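Local atomic coordinates of inactive dihydropteroate synthase 2 (Mycobacterium tuberculosis, PDB entry 2VP8), a protein that probably lacks dihydropteroate synthase activity and appears to bind the pterin pyrophosphate substrate only very weakly, though it can probably bind the inhibitor dapsone. Residues M45-R50 and V81-G86. Numbering follows the deposited sequence.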
loop_
_atom_site.group_PDB
_atom_site.type_symbol
_atom_site.label_atom_id
_atom_site.label_comp_id
_atom_site.label_asym_id
_atom_site.label_seq_id
_atom_site.Cartn_x
_atom_site.Cartn_y
_atom_site.Cartn_z
ATOM N N MET B 45 11.890 7.266 10.111
ATOM C CA MET B 45 12.910 7.039 11.129
ATOM C C MET B 45 13.836 5.920 10.638
ATOM O O MET B 45 13.408 4.786 10.443
ATOM C CB MET B 45 12.253 6.673 12.457
ATOM C CG MET B 45 13.212 6.306 13.557
ATOM S SD MET B 45 12.376 5.661 15.029
ATOM C CE MET B 45 12.206 7.166 15.982
ATOM N N ALA B 46 15.100 6.260 10.414
ATOM C CA ALA B 46 16.077 5.325 9.880
ATOM C C ALA B 46 16.841 4.638 11.006
ATOM O O ALA B 46 17.477 5.302 11.823
ATOM C CB ALA B 46 17.025 6.059 8.983
ATOM N N ILE B 47 16.768 3.311 11.048
ATOM C CA ILE B 47 17.485 2.522 12.042
ATOM C C ILE B 47 18.970 2.429 11.686
ATOM O O ILE B 47 19.334 1.899 10.640
ATOM C CB ILE B 47 16.899 1.090 12.156
ATOM C CG1 ILE B 47 15.425 1.135 12.558
ATOM C CG2 ILE B 47 17.712 0.241 13.137
ATOM C CD1 ILE B 47 14.710 -0.192 12.461
ATOM N N VAL B 48 19.824 2.939 12.565
ATOM C CA VAL B 48 21.264 2.814 12.384
ATOM C C VAL B 48 21.900 2.175 13.615
ATOM O O VAL B 48 21.789 2.693 14.723
ATOM C CB VAL B 48 21.927 4.178 12.068
ATOM C CG1 VAL B 48 23.443 4.057 12.066
ATOM C CG2 VAL B 48 21.457 4.687 10.723
ATOM N N ASN B 49 22.564 1.043 13.401
ATOM C CA ASN B 49 23.290 0.342 14.458
ATOM C C ASN B 49 24.805 0.448 14.298
ATOM O O ASN B 49 25.320 0.456 13.181
ATOM C CB ASN B 49 22.891 -1.134 14.473
ATOM C CG ASN B 49 21.412 -1.335 14.755
ATOM O OD1 ASN B 49 20.879 -0.802 15.729
ATOM N ND2 ASN B 49 20.744 -2.113 13.906
ATOM N N ARG B 50 25.509 0.532 15.423
ATOM C CA ARG B 50 26.967 0.382 15.452
ATOM C C ARG B 50 27.330 -1.101 15.297
ATOM O O ARG B 50 26.447 -1.966 15.315
ATOM C CB ARG B 50 27.529 0.918 16.777
ATOM C CG ARG B 50 27.416 2.437 16.985
ATOM C CD ARG B 50 28.537 3.218 16.290
ATOM N NE ARG B 50 29.853 2.617 16.513
ATOM C CZ ARG B 50 30.653 2.888 17.543
ATOM N NH1 ARG B 50 30.297 3.768 18.470
ATOM N NH2 ARG B 50 31.825 2.274 17.644
ATOM N N VAL B 81 14.307 11.096 10.890
ATOM C CA VAL B 81 14.918 10.749 12.154
ATOM C C VAL B 81 15.972 9.682 11.891
ATOM O O VAL B 81 15.755 8.786 11.087
ATOM C CB VAL B 81 13.871 10.213 13.150
ATOM C CG1 VAL B 81 14.522 9.816 14.463
ATOM C CG2 VAL B 81 12.781 11.254 13.404
ATOM N N ILE B 82 17.122 9.808 12.544
ATOM C CA ILE B 82 18.093 8.735 12.596
ATOM C C ILE B 82 17.973 8.125 13.980
ATOM O O ILE B 82 18.193 8.791 14.991
ATOM C CB ILE B 82 19.551 9.228 12.348
ATOM C CG1 ILE B 82 19.652 10.033 11.046
ATOM C CG2 ILE B 82 20.537 8.054 12.331
ATOM C CD1 ILE B 82 19.330 9.246 9.799
ATOM N N ASP B 83 17.606 6.854 14.015
ATOM C CA ASP B 83 17.396 6.141 15.262
ATOM C C ASP B 83 18.631 5.296 15.560
ATOM O O ASP B 83 18.837 4.251 14.946
ATOM C CB ASP B 83 16.132 5.284 15.153
ATOM C CG ASP B 83 15.780 4.596 16.437
ATOM O OD1 ASP B 83 15.537 5.281 17.457
ATOM O OD2 ASP B 83 15.731 3.352 16.422
ATOM N N VAL B 84 19.449 5.766 16.502
ATOM C CA VAL B 84 20.736 5.147 16.809
ATOM C C VAL B 84 20.583 4.032 17.841
ATOM O O VAL B 84 20.041 4.254 18.922
ATOM C CB VAL B 84 21.754 6.198 17.312
ATOM C CG1 VAL B 84 23.080 5.554 17.614
ATOM C CG2 VAL B 84 21.949 7.298 16.286
ATOM N N GLY B 85 21.063 2.838 17.496
ATOM C CA GLY B 85 21.011 1.675 18.393
ATOM C C GLY B 85 22.343 0.954 18.533
ATOM O O GLY B 85 23.374 1.425 18.037
ATOM N N GLY B 86 22.327 -0.197 19.201
ATOM C CA GLY B 86 23.552 -0.959 19.448
ATOM C C GLY B 86 23.450 -2.423 19.053
ATOM O O GLY B 86 24.202 -3.265 19.576
#
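Met45 lies across the side chain of Asp83, its CG 3.5 Å from Asp83 CB and its SD at 3.8 Å from both CB and CG of the aspartate. With CG anti to the backbone N (chi1 175°), the Met45 chain rises from its strand before bending at SD, and this turn brings CE to 3.8 Å from Val81 CG1. Asp83 is buried, but its carboxylate is well satisfied: OD1 accepts hydrogen bonds from Ser121 and Asn142, while OD2 forms a salt bridge with Arg287. Beneath these side chains the backbones pair in parallel, Ala46 N donating to Val81 O and Asp83 N to Ala46 O, both at 2.7 Å, before the ladder continues through Val48 to Gly85. The two strands are neighbours in the parallel sheet of a TIM barrel, the fold of the pterin-binding family, and helix 65-76 makes the right-handed beta-alpha-beta crossover between them. Met45 and Asp83 face the barrel interior, where the side chain of Asp83 lies about 7 Å from that of His220, a position probably characteristic of relatives without synthase activity. On the other face, Val48 CG2 meets Ile82 CG2 at 3.8 Å, and helices 65-76 and 98-114 pack over this apolar pair.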